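Local coordinates for hemolysin-related protein (Vibrio cholerae serotype O1, PDB 6MLT), which serves as a secreted, calcium-binding biofilm matrix protein that probably binds carbohydrate and contributes to adhesion of the bacterial biofilm, at residues 29-37 against 537-545; 53-61 against 72-80. All coordinates share one frame; numbering follows the deposited sequence.

Interaction 1: 29-37 against 537-545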
ATOM      1  N   ASN A  29     -17.864  -9.020  26.707  1.00 20.87           N
ATOM      2  CA  ASN A  29     -16.520  -8.515  26.966  1.00 22.07           C
ATOM      3  C   ASN A  29     -15.442  -9.282  26.205  1.00 21.32           C
ATOM      4  O   ASN A  29     -14.261  -9.174  26.554  1.00 22.79           O
ATOM      5  CB  ASN A  29     -16.218  -8.568  28.468  1.00 22.65           C
ATOM      6  CG  ASN A  29     -16.346  -9.962  29.029  1.00 23.54           C
ATOM      7  OD1 ASN A  29     -16.540 -10.923  28.288  1.00 23.31           O
ATOM      8  ND2 ASN A  29     -16.230 -10.082  30.342  1.00 27.61           N
ATOM      9  N   GLN A  30     -15.816 -10.051  25.186  1.00 18.55           N
ATOM     10  CA  GLN A  30     -14.882 -10.780  24.334  1.00 18.80           C
ATOM     11  C   GLN A  30     -14.748 -10.048  23.005  1.00 18.10           C
ATOM     12  O   GLN A  30     -15.728  -9.494  22.500  1.00 19.46           O
ATOM     13  CB  GLN A  30     -15.379 -12.206  24.074  1.00 18.37           C
ATOM     14  CG  GLN A  30     -15.782 -12.995  25.314  1.00 21.02           C
ATOM     15  CD  GLN A  30     -14.584 -13.488  26.104  1.00 23.91           C
ATOM     16  OE1 GLN A  30     -13.655 -14.067  25.545  1.00 23.79           O
ATOM     17  NE2 GLN A  30     -14.599 -13.257  27.410  1.00 25.35           N
ATOM     18  N   VAL A  31     -13.546 -10.056  22.431  1.00 16.56           N
ATOM     19  CA  VAL A  31     -13.313  -9.392  21.149  1.00 15.22           C
ATOM     20  C   VAL A  31     -12.489 -10.311  20.259  1.00 16.73           C
ATOM     21  O   VAL A  31     -11.490 -10.890  20.703  1.00 17.62           O
ATOM     22  CB  VAL A  31     -12.619  -8.027  21.327  1.00 15.54           C
ATOM     23  CG1 VAL A  31     -12.550  -7.292  20.006  1.00 17.06           C
ATOM     24  CG2 VAL A  31     -13.366  -7.183  22.354  1.00 15.76           C
ATOM     25  N   MET A  32     -12.915 -10.457  18.998  1.00 17.05           N
ATOM     26  CA  MET A  32     -12.212 -11.328  18.060  1.00 16.72           C
ATOM     27  C   MET A  32     -12.244 -10.764  16.641  1.00 21.38           C
ATOM     28  O   MET A  32     -12.164 -11.523  15.670  1.00 22.16           O
ATOM     29  CB  MET A  32     -12.807 -12.751  18.113  1.00 18.67           C
ATOM     30  CG  MET A  32     -11.919 -13.830  17.484  1.00 20.84           C
ATOM     31  SD  MET A  32     -12.184 -15.475  18.207  1.00 21.97           S
ATOM     32  CE  MET A  32     -13.962 -15.665  18.007  1.00 22.32           C
ATOM     33  N   ALA A  33     -12.345  -9.442  16.507  1.00 18.85           N
ATOM     34  CA  ALA A  33     -12.250  -8.765  15.223  1.00 19.14           C
ATOM     35  C   ALA A  33     -11.253  -7.624  15.347  1.00 18.94           C
ATOM     36  O   ALA A  33     -11.091  -7.033  16.420  1.00 19.23           O
ATOM     37  CB  ALA A  33     -13.611  -8.230  14.751  1.00 18.71           C
ATOM     38  N   ALA A  34     -10.578  -7.331  14.244  1.00 16.12           N
ATOM     39  CA  ALA A  34      -9.475  -6.382  14.280  1.00 17.67           C
ATOM     40  C   ALA A  34      -9.970  -5.012  14.742  1.00 17.20           C
ATOM     41  O   ALA A  34     -11.072  -4.589  14.370  1.00 18.22           O
ATOM     42  CB  ALA A  34      -8.819  -6.270  12.902  1.00 19.29           C
ATOM     43  N   PRO A  35      -9.185  -4.291  15.534  1.00 17.05           N
ATOM     44  CA  PRO A  35      -9.612  -2.970  16.004  1.00 17.69           C
ATOM     45  C   PRO A  35      -9.484  -1.921  14.909  1.00 18.58           C
ATOM     46  O   PRO A  35      -8.683  -2.042  13.984  1.00 18.50           O
ATOM     47  CB  PRO A  35      -8.649  -2.680  17.157  1.00 19.87           C
ATOM     48  CG  PRO A  35      -7.391  -3.397  16.751  1.00 16.61           C
ATOM     49  CD  PRO A  35      -7.819  -4.616  15.977  1.00 17.13           C
ATOM     50  N   ILE A  36     -10.291  -0.873  15.053  1.00 15.28           N
ATOM     51  CA  ILE A  36     -10.322   0.280  14.161  1.00 18.41           C
ATOM     52  C   ILE A  36      -9.925   1.503  14.970  1.00 16.90           C
ATOM     53  O   ILE A  36     -10.281   1.605  16.147  1.00 17.52           O
ATOM     54  CB  ILE A  36     -11.734   0.460  13.556  1.00 28.32           C
ATOM     55  CG1 ILE A  36     -12.101  -0.732  12.663  1.00 30.12           C
ATOM     56  CG2 ILE A  36     -11.865   1.773  12.823  1.00 40.28           C
ATOM     57  CD1 ILE A  36     -11.133  -1.012  11.580  1.00 23.29           C
ATOM     58  N   VAL A  37      -9.217   2.441  14.338  1.00 17.56           N
ATOM     59  CA  VAL A  37      -8.647   3.596  15.031  1.00 18.78           C
ATOM     60  C   VAL A  37      -9.044   4.867  14.292  1.00 18.94           C
ATOM     61  O   VAL A  37      -8.633   5.076  13.145  1.00 16.97           O
ATOM     62  CB  VAL A  37      -7.117   3.505  15.144  1.00 19.87           C
ATOM     63  CG1 VAL A  37      -6.547   4.757  15.823  1.00 19.73           C
ATOM     64  CG2 VAL A  37      -6.717   2.259  15.917  1.00 19.64           C
ATOM     65  N   LEU A 537       0.459  -0.004  20.415  1.00 18.54           N
ATOM     66  CA  LEU A 537       0.197  -1.328  19.861  1.00 18.31           C
ATOM     67  C   LEU A 537      -1.111  -1.851  20.450  1.00 17.85           C
ATOM     68  O   LEU A 537      -1.200  -2.081  21.663  1.00 17.48           O
ATOM     69  CB  LEU A 537       1.341  -2.283  20.184  1.00 18.85           C
ATOM     70  CG  LEU A 537       1.080  -3.780  19.982  1.00 20.70           C
ATOM     71  CD1 LEU A 537       0.733  -4.086  18.534  1.00 21.41           C
ATOM     72  CD2 LEU A 537       2.284  -4.595  20.431  1.00 24.60           C
ATOM     73  N   ILE A 538      -2.108  -2.057  19.590  1.00 17.00           N
ATOM     74  CA  ILE A 538      -3.476  -2.380  19.999  1.00 17.55           C
ATOM     75  C   ILE A 538      -3.796  -3.806  19.569  1.00 18.95           C
ATOM     76  O   ILE A 538      -3.619  -4.154  18.395  1.00 18.65           O
ATOM     77  CB  ILE A 538      -4.487  -1.402  19.375  1.00 18.39           C
ATOM     78  CG1 ILE A 538      -4.140   0.044  19.746  1.00 21.38           C
ATOM     79  CG2 ILE A 538      -5.921  -1.745  19.822  1.00 18.19           C
ATOM     80  CD1 ILE A 538      -4.268   1.016  18.601  1.00 21.97           C
ATOM     81  N   MET A 539      -4.316  -4.615  20.495  1.00 16.53           N
ATOM     82  CA  MET A 539      -4.707  -5.978  20.168  1.00 21.01           C
ATOM     83  C   MET A 539      -5.960  -6.366  20.940  1.00 17.70           C
ATOM     84  O   MET A 539      -6.240  -5.839  22.022  1.00 17.72           O
ATOM     85  CB  MET A 539      -3.575  -6.977  20.459  1.00 23.22           C
ATOM     86  CG  MET A 539      -3.196  -7.106  21.913  1.00 24.27           C
ATOM     87  SD  MET A 539      -1.663  -8.039  22.138  1.00 22.89           S
ATOM     88  CE  MET A 539      -0.466  -6.859  21.515  1.00 19.95           C
ATOM     89  N   VAL A 540      -6.713  -7.299  20.370  1.00 18.55           N
ATOM     90  CA  VAL A 540      -7.962  -7.763  20.963  1.00 16.84           C
ATOM     91  C   VAL A 540      -7.765  -9.180  21.480  1.00 18.19           C
ATOM     92  O   VAL A 540      -6.902  -9.923  21.003  1.00 16.20           O
ATOM     93  CB  VAL A 540      -9.120  -7.681  19.947  1.00 17.59           C
ATOM     94  CG1 VAL A 540      -9.236  -6.264  19.406  1.00 18.12           C
ATOM     95  CG2 VAL A 540      -8.913  -8.678  18.806  1.00 18.66           C
ATOM     96  N   ALA A 541      -8.568  -9.550  22.475  1.00 15.70           N
ATOM     97  CA  ALA A 541      -8.390 -10.820  23.156  1.00 17.35           C
ATOM     98  C   ALA A 541      -9.736 -11.392  23.568  1.00 17.39           C
ATOM     99  O   ALA A 541     -10.712 -10.661  23.780  1.00 19.75           O
ATOM    100  CB  ALA A 541      -7.497 -10.675  24.393  1.00 17.25           C
ATOM    101  N   ASN A 542      -9.764 -12.716  23.689  1.00 16.75           N
ATOM    102  CA  ASN A 542     -10.923 -13.435  24.185  1.00 18.49           C
ATOM    103  C   ASN A 542     -10.430 -14.697  24.870  1.00 17.91           C
ATOM    104  O   ASN A 542      -9.364 -15.227  24.535  1.00 18.10           O
ATOM    105  CB  ASN A 542     -11.900 -13.767  23.054  1.00 17.56           C
ATOM    106  CG  ASN A 542     -11.228 -14.501  21.916  1.00 19.18           C
ATOM    107  OD1 ASN A 542     -11.063 -15.722  21.964  1.00 20.12           O
ATOM    108  ND2 ASN A 542     -10.823 -13.759  20.890  1.00 17.45           N
ATOM    109  N   ASP A 543     -11.220 -15.182  25.829  1.00 18.39           N
ATOM    110  CA  ASP A 543     -10.809 -16.321  26.639  1.00 19.08           C
ATOM    111  C   ASP A 543     -11.951 -17.305  26.863  1.00 20.60           C
ATOM    112  O   ASP A 543     -11.940 -18.055  27.846  1.00 20.89           O
ATOM    113  CB  ASP A 543     -10.243 -15.858  27.989  1.00 20.65           C
ATOM    114  CG  ASP A 543     -11.212 -14.991  28.775  1.00 26.76           C
ATOM    115  OD1 ASP A 543     -12.393 -14.888  28.381  1.00 24.86           O
ATOM    116  OD2 ASP A 543     -10.779 -14.410  29.800  1.00 27.13           O
ATOM    117  N   TYR A 544     -12.925 -17.335  25.949  1.00 21.72           N
ATOM    118  CA  TYR A 544     -14.054 -18.249  26.092  1.00 23.17           C
ATOM    119  C   TYR A 544     -13.634 -19.699  25.872  1.00 24.31           C
ATOM    120  O   TYR A 544     -14.288 -20.608  26.386  1.00 23.90           O
ATOM    121  CB  TYR A 544     -15.174 -17.881  25.108  1.00 22.65           C
ATOM    122  CG  TYR A 544     -14.773 -18.064  23.659  1.00 21.40           C
ATOM    123  CD1 TYR A 544     -14.899 -19.300  23.026  1.00 20.48           C
ATOM    124  CD2 TYR A 544     -14.250 -17.006  22.929  1.00 22.71           C
ATOM    125  CE1 TYR A 544     -14.517 -19.469  21.708  1.00 19.77           C
ATOM    126  CE2 TYR A 544     -13.866 -17.167  21.617  1.00 22.40           C
ATOM    127  CZ  TYR A 544     -13.999 -18.402  21.009  1.00 22.68           C
ATOM    128  OH  TYR A 544     -13.606 -18.565  19.697  1.00 25.14           O
ATOM    129  N   ASP A 545     -12.566 -19.940  25.112  1.00 22.72           N
ATOM    130  CA  ASP A 545     -12.160 -21.291  24.737  1.00 23.62           C
ATOM    131  C   ASP A 545     -11.060 -21.796  25.666  1.00 25.93           C
ATOM    132  O   ASP A 545     -10.099 -21.077  25.959  1.00 24.45           O
ATOM    133  CB  ASP A 545     -11.675 -21.323  23.285  1.00 24.31           C
ATOM    134  CG  ASP A 545     -11.438 -22.737  22.768  1.00 32.72           C
ATOM    135  OD1 ASP A 545     -10.503 -23.408  23.250  1.00 33.85           O
ATOM    136  OD2 ASP A 545     -12.193 -23.177  21.875  1.00 35.97           O
TER
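In the beta-propeller of this protein, the seam between an early and a late segment of the chain shows how neighbouring blades can be joined by polar clasps at one end and apolar packing at the other; here Gln30 and Asp543 form the clasp. The Gln30 amide makes two bonds with one residue. Its OE1 accepts from Asp543 N at 2.7 Å, in the carbonyl plane, and its NE2 donates at 2.9 Å to Asp543 OD1, met nearly along the C-O axis. A bend at the second torsion of Gln30 (chi2 -76°) turns the amide across to Asp543, the two flat groups 27° apart and the chains crossing at about a right angle. NE2 also donates to Asn29 OD1 from above that carbonyl's plane, and the three bonds together hold the amide. The other carboxylate oxygen of Asp543, OD2, bonds His552.

One residue further along, the backbones meet directly: Val31 N donates to Ala541 O at 3.2 Å. Val31 O in turn receives Asn542 ND2 at 3.0 Å in a nearly straight bond (171°), although the donor stands above the carbonyl plane. Asn542 OD1 accepts from Gly518 N, and ND2 is also bonded to Ser517 OG. Met32 lies next to this amide, its sulfur at the edge of the Tyr544 ring in a Met-aromatic contact; its CE comes closest, obliquely, 3.4 Å from Tyr544 OH.

Away from this polar end the seam is apolar. Pro35 CG lies against Ile538 CG2, ring and side chain running in opposite senses, and CG2 of Val37 reaches CD1 of Ile538. Adjoining the polar group, Val540 points into the opposing segment and crosses Val31; packing is tight there, with Val31 CG1 only 3.5 Å from Val540 CB.

Interaction 2: 53-61 against 72-80. With CA (calcium ion), chain C; CA (calcium ion), chain B.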
ATOM      1  N   ASP A  53      -6.568  15.834  18.468  1.00 29.90           N
ATOM      2  CA  ASP A  53      -7.086  15.030  19.558  1.00 26.23           C
ATOM      3  C   ASP A  53      -6.410  13.658  19.555  1.00 23.96           C
ATOM      4  O   ASP A  53      -5.551  13.358  18.719  1.00 23.61           O
ATOM      5  CB  ASP A  53      -8.605  14.923  19.441  1.00 24.72           C
ATOM      6  CG  ASP A  53      -9.278  16.272  19.518  1.00 23.90           C
ATOM      7  OD1 ASP A  53      -9.145  16.935  20.564  1.00 24.31           O
ATOM      8  OD2 ASP A  53      -9.902  16.681  18.517  1.00 24.59           O
ATOM      9  N   VAL A  54      -6.801  12.810  20.499  1.00 20.88           N
ATOM     10  CA  VAL A  54      -6.209  11.484  20.661  1.00 21.84           C
ATOM     11  C   VAL A  54      -7.120  10.466  19.989  1.00 20.81           C
ATOM     12  O   VAL A  54      -8.286  10.322  20.372  1.00 21.51           O
ATOM     13  CB  VAL A  54      -5.993  11.145  22.145  1.00 21.23           C
ATOM     14  CG1 VAL A  54      -5.367   9.758  22.300  1.00 22.07           C
ATOM     15  CG2 VAL A  54      -5.111  12.188  22.803  1.00 21.45           C
ATOM     16  N   ALA A  55      -6.593   9.754  18.993  1.00 20.55           N
ATOM     17  CA  ALA A  55      -7.396   8.786  18.258  1.00 18.44           C
ATOM     18  C   ALA A  55      -7.880   7.672  19.178  1.00 19.67           C
ATOM     19  O   ALA A  55      -7.219   7.299  20.151  1.00 18.17           O
ATOM     20  CB  ALA A  55      -6.593   8.195  17.101  1.00 19.88           C
ATOM     21  N   ASP A  56      -9.043   7.129  18.845  1.00 18.18           N
ATOM     22  CA  ASP A  56      -9.765   6.190  19.685  1.00 18.07           C
ATOM     23  C   ASP A  56      -9.906   4.848  18.985  1.00 20.71           C
ATOM     24  O   ASP A  56      -9.572   4.698  17.808  1.00 17.53           O
ATOM     25  CB  ASP A  56     -11.123   6.779  20.036  1.00 19.50           C
ATOM     26  CG  ASP A  56     -10.978   8.139  20.663  1.00 19.25           C
ATOM     27  OD1 ASP A  56     -10.309   8.210  21.714  1.00 18.63           O
ATOM     28  OD2 ASP A  56     -11.474   9.132  20.084  1.00 19.65           O
ATOM     29  N   ILE A  57     -10.393   3.861  19.733  1.00 17.25           N
ATOM     30  CA  ILE A  57     -10.478   2.483  19.264  1.00 19.02           C
ATOM     31  C   ILE A  57     -11.947   2.076  19.200  1.00 18.05           C
ATOM     32  O   ILE A  57     -12.712   2.335  20.136  1.00 21.10           O
ATOM     33  CB  ILE A  57      -9.674   1.531  20.172  1.00 21.39           C
ATOM     34  CG1 ILE A  57      -8.164   1.708  19.943  1.00 27.14           C
ATOM     35  CG2 ILE A  57     -10.048   0.074  19.902  1.00 21.03           C
ATOM     36  CD1 ILE A  57      -7.550   2.914  20.572  1.00 32.45           C
ATOM     37  N   ILE A  58     -12.334   1.438  18.098  1.00 15.55           N
ATOM     38  CA  ILE A  58     -13.662   0.858  17.933  1.00 16.22           C
ATOM     39  C   ILE A  58     -13.521  -0.654  17.833  1.00 16.43           C
ATOM     40  O   ILE A  58     -12.743  -1.158  17.013  1.00 16.94           O
ATOM     41  CB  ILE A  58     -14.377   1.411  16.690  1.00 19.80           C
ATOM     42  CG1 ILE A  58     -14.650   2.904  16.852  1.00 23.57           C
ATOM     43  CG2 ILE A  58     -15.698   0.652  16.457  1.00 21.69           C
ATOM     44  CD1 ILE A  58     -15.023   3.595  15.553  1.00 29.09           C
ATOM     45  N   VAL A  59     -14.297  -1.370  18.647  1.00 16.30           N
ATOM     46  CA  VAL A  59     -14.336  -2.826  18.648  1.00 18.01           C
ATOM     47  C   VAL A  59     -15.788  -3.269  18.764  1.00 16.62           C
ATOM     48  O   VAL A  59     -16.683  -2.482  19.083  1.00 18.30           O
ATOM     49  CB  VAL A  59     -13.492  -3.436  19.789  1.00 19.00           C
ATOM     50  CG1 VAL A  59     -12.028  -3.104  19.589  1.00 17.93           C
ATOM     51  CG2 VAL A  59     -13.967  -2.933  21.137  1.00 20.09           C
ATOM     52  N   VAL A  60     -16.014  -4.552  18.496  1.00 18.68           N
ATOM     53  CA  VAL A  60     -17.310  -5.193  18.677  1.00 16.37           C
ATOM     54  C   VAL A  60     -17.128  -6.294  19.714  1.00 16.88           C
ATOM     55  O   VAL A  60     -16.276  -7.173  19.543  1.00 17.50           O
ATOM     56  CB  VAL A  60     -17.856  -5.759  17.357  1.00 15.28           C
ATOM     57  CG1 VAL A  60     -19.267  -6.308  17.559  1.00 17.04           C
ATOM     58  CG2 VAL A  60     -17.833  -4.685  16.251  1.00 17.91           C
ATOM     59  N   THR A  61     -17.912  -6.243  20.792  1.00 16.03           N
ATOM     60  CA  THR A  61     -17.784  -7.189  21.892  1.00 16.76           C
ATOM     61  C   THR A  61     -18.914  -8.214  21.863  1.00 20.18           C
ATOM     62  O   THR A  61     -20.050  -7.897  21.492  1.00 19.09           O
ATOM     63  CB  THR A  61     -17.784  -6.470  23.250  1.00 18.81           C
ATOM     64  OG1 THR A  61     -19.031  -5.779  23.448  1.00 20.18           O
ATOM     65  CG2 THR A  61     -16.648  -5.471  23.322  1.00 17.14           C
ATOM     66  N   TYR A  72     -21.855  -5.909  20.478  1.00 18.44           N
ATOM     67  CA  TYR A  72     -22.062  -4.475  20.653  1.00 19.55           C
ATOM     68  C   TYR A  72     -20.851  -3.704  20.153  1.00 19.52           C
ATOM     69  O   TYR A  72     -19.714  -4.055  20.472  1.00 16.93           O
ATOM     70  CB  TYR A  72     -22.327  -4.122  22.119  1.00 24.72           C
ATOM     71  CG  TYR A  72     -23.695  -4.555  22.587  1.00 28.27           C
ATOM     72  CD1 TYR A  72     -24.831  -3.854  22.205  1.00 26.03           C
ATOM     73  CD2 TYR A  72     -23.856  -5.680  23.391  1.00 36.42           C
ATOM     74  CE1 TYR A  72     -26.089  -4.257  22.615  1.00 28.32           C
ATOM     75  CE2 TYR A  72     -25.116  -6.088  23.809  1.00 37.01           C
ATOM     76  CZ  TYR A  72     -26.224  -5.373  23.417  1.00 33.25           C
ATOM     77  OH  TYR A  72     -27.471  -5.775  23.825  1.00 34.67           O
ATOM     78  N   ILE A  73     -21.103  -2.646  19.386  1.00 19.01           N
ATOM     79  CA  ILE A  73     -20.047  -1.709  19.024  1.00 18.31           C
ATOM     80  C   ILE A  73     -19.716  -0.852  20.233  1.00 16.63           C
ATOM     81  O   ILE A  73     -20.612  -0.290  20.877  1.00 18.43           O
ATOM     82  CB  ILE A  73     -20.477  -0.828  17.843  1.00 18.38           C
ATOM     83  CG1 ILE A  73     -20.897  -1.689  16.651  1.00 21.63           C
ATOM     84  CG2 ILE A  73     -19.347   0.116  17.445  1.00 18.16           C
ATOM     85  CD1 ILE A  73     -21.547  -0.883  15.514  1.00 25.05           C
ATOM     86  N   ARG A  74     -18.427  -0.742  20.543  1.00 16.25           N
ATOM     87  CA  ARG A  74     -17.960   0.067  21.658  1.00 19.47           C
ATOM     88  C   ARG A  74     -16.815   0.955  21.200  1.00 20.07           C
ATOM     89  O   ARG A  74     -15.939   0.514  20.452  1.00 19.46           O
ATOM     90  CB  ARG A  74     -17.480  -0.800  22.825  1.00 19.82           C
ATOM     91  CG  ARG A  74     -18.515  -1.752  23.398  1.00 21.06           C
ATOM     92  CD  ARG A  74     -17.981  -2.364  24.695  1.00 21.13           C
ATOM     93  NE  ARG A  74     -18.791  -3.468  25.215  1.00 19.77           N
ATOM     94  CZ  ARG A  74     -19.643  -3.384  26.233  1.00 23.56           C
ATOM     95  NH1 ARG A  74     -19.851  -2.232  26.858  1.00 25.41           N
ATOM     96  NH2 ARG A  74     -20.303  -4.464  26.630  1.00 24.03           N
ATOM     97  N   ALA A  75     -16.821   2.200  21.665  1.00 20.31           N
ATOM     98  CA  ALA A  75     -15.750   3.151  21.399  1.00 20.38           C
ATOM     99  C   ALA A  75     -14.941   3.366  22.671  1.00 19.97           C
ATOM    100  O   ALA A  75     -15.501   3.727  23.713  1.00 19.34           O
ATOM    101  CB  ALA A  75     -16.309   4.482  20.897  1.00 21.83           C
ATOM    102  N   LEU A  76     -13.628   3.169  22.574  1.00 20.15           N
ATOM    103  CA  LEU A  76     -12.717   3.253  23.713  1.00 19.95           C
ATOM    104  C   LEU A  76     -11.751   4.417  23.535  1.00 22.67           C
ATOM    105  O   LEU A  76     -11.130   4.559  22.476  1.00 22.60           O
ATOM    106  CB  LEU A  76     -11.926   1.956  23.869  1.00 19.85           C
ATOM    107  CG  LEU A  76     -12.763   0.679  23.891  1.00 18.96           C
ATOM    108  CD1 LEU A  76     -11.871  -0.550  24.048  1.00 18.30           C
ATOM    109  CD2 LEU A  76     -13.802   0.751  25.001  1.00 18.33           C
ATOM    110  N   SER A  77     -11.599   5.224  24.583  1.00 22.13           N
ATOM    111  CA  SER A  77     -10.726   6.388  24.512  1.00 24.68           C
ATOM    112  C   SER A  77      -9.278   5.970  24.302  1.00 21.16           C
ATOM    113  O   SER A  77      -8.760   5.102  25.010  1.00 20.94           O
ATOM    114  CB  SER A  77     -10.842   7.208  25.796  1.00 26.23           C
ATOM    115  OG  SER A  77      -9.922   8.286  25.772  1.00 26.41           O
ATOM    116  N   GLY A  78      -8.608   6.610  23.341  1.00 20.89           N
ATOM    117  CA  GLY A  78      -7.192   6.350  23.148  1.00 20.12           C
ATOM    118  C   GLY A  78      -6.342   6.704  24.350  1.00 19.14           C
ATOM    119  O   GLY A  78      -5.244   6.160  24.507  1.00 20.18           O
ATOM    120  N   VAL A  79      -6.828   7.604  25.202  1.00 19.45           N
ATOM    121  CA  VAL A  79      -6.062   8.049  26.364  1.00 24.85           C
ATOM    122  C   VAL A  79      -5.953   6.935  27.398  1.00 26.59           C
ATOM    123  O   VAL A  79      -4.854   6.590  27.853  1.00 25.06           O
ATOM    124  CB  VAL A  79      -6.710   9.308  26.974  1.00 28.15           C
ATOM    125  CG1 VAL A  79      -6.006   9.720  28.273  1.00 29.97           C
ATOM    126  CG2 VAL A  79      -6.694  10.454  25.980  1.00 30.56           C
ATOM    127  N   ASP A  80      -7.088   6.370  27.804  1.00 25.30           N
ATOM    128  CA  ASP A  80      -7.098   5.471  28.945  1.00 26.25           C
ATOM    129  C   ASP A  80      -8.002   4.262  28.780  1.00 24.94           C
ATOM    130  O   ASP A  80      -8.142   3.494  29.735  1.00 23.70           O
ATOM    131  CB  ASP A  80      -7.513   6.240  30.209  1.00 27.46           C
ATOM    132  CG  ASP A  80      -8.846   6.946  30.048  1.00 29.80           C
ATOM    133  OD1 ASP A  80      -9.580   6.651  29.076  1.00 27.50           O
ATOM    134  OD2 ASP A  80      -9.157   7.806  30.890  1.00 33.00           O
TER
HETATM  135 CA    CA C1002     -10.162  10.644  21.555  1.00 21.98          CA
HETATM  136 CA    CA B1001     -10.276  18.948  19.713  1.00 32.25          CA
HETATM  137  O   HOH W   1      -9.580  10.178  23.781  1.00 19.65           O
HETATM  138  O   HOH W   2      -8.781  19.661  18.205  1.00 35.74           O
HETATM  139  O   HOH W   3     -10.694  12.084  19.547  1.00 19.47           O
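Asp56 OD1 is gripped from two directions at the open end of a beta hairpin: it binds a calcium ion at 2.4 Å and, through its anti lone pair, accepts from Gly78 N at 2.8 Å. OD2 of Asp56 binds the same ion, making the carboxylate bidentate, and Val54 O adds a ligand at 2.2 Å; Asn41 and Asp43 complete the protein share of the site. A water on this calcium also bonds Ser77 OG, whose acceptance of Val79 N forms an ST turn, so the segment after strand 72-76 is tied to the metal through two intermediaries, the Asp56 carboxylate and a water. Close by, Asp53 is the bidentate last ligand of an EF-hand-like loop with Asp42, Asn44, Asp46 and the backbone O of Lys48, around a second calcium.

Beyond the ions the strands run antiparallel. Hydrogen-bonded pairs join Ile57 to Leu76, Val59 to Arg74 and Thr61 to Tyr72; the shortest of their bonds, Leu76 N to Ile57 O, is 2.7 Å. On one face Ile58 CG2 meets Ile73 CG2.

On the other face, Arg74 stays extended from CG to NE and crosses Thr61 at about a right angle. Its NH1 forms a salt bridge with Glu83, while Thr61 OG1, which also bonds Ser28, sits at the edge of the guanidinium and accepts from Arg74 NE at 2.9 Å.

The two contacts have centres about 12 Å apart and meet in one propeller blade, which holds 29-37 and both hairpin segments, while 537-545 belongs to the neighbouring one. Along the chain the order is 29-37, 53-61, 72-80 and 537-545, so interaction 2 is a local hairpin while interaction 1 bridges 500 residues, a span that includes the beta-prism lectin region. Strands 28-30 and 36-38 both pair with strand 56-63: Ile36 O lies 2.8 Å from Ile58 N, a probable hydrogen bond. The calcium-bound hairpin is therefore continuous with the seam, consistent with closure of the propeller ring by early and late segments, strand 13-19 being an outer strand of the late sheet.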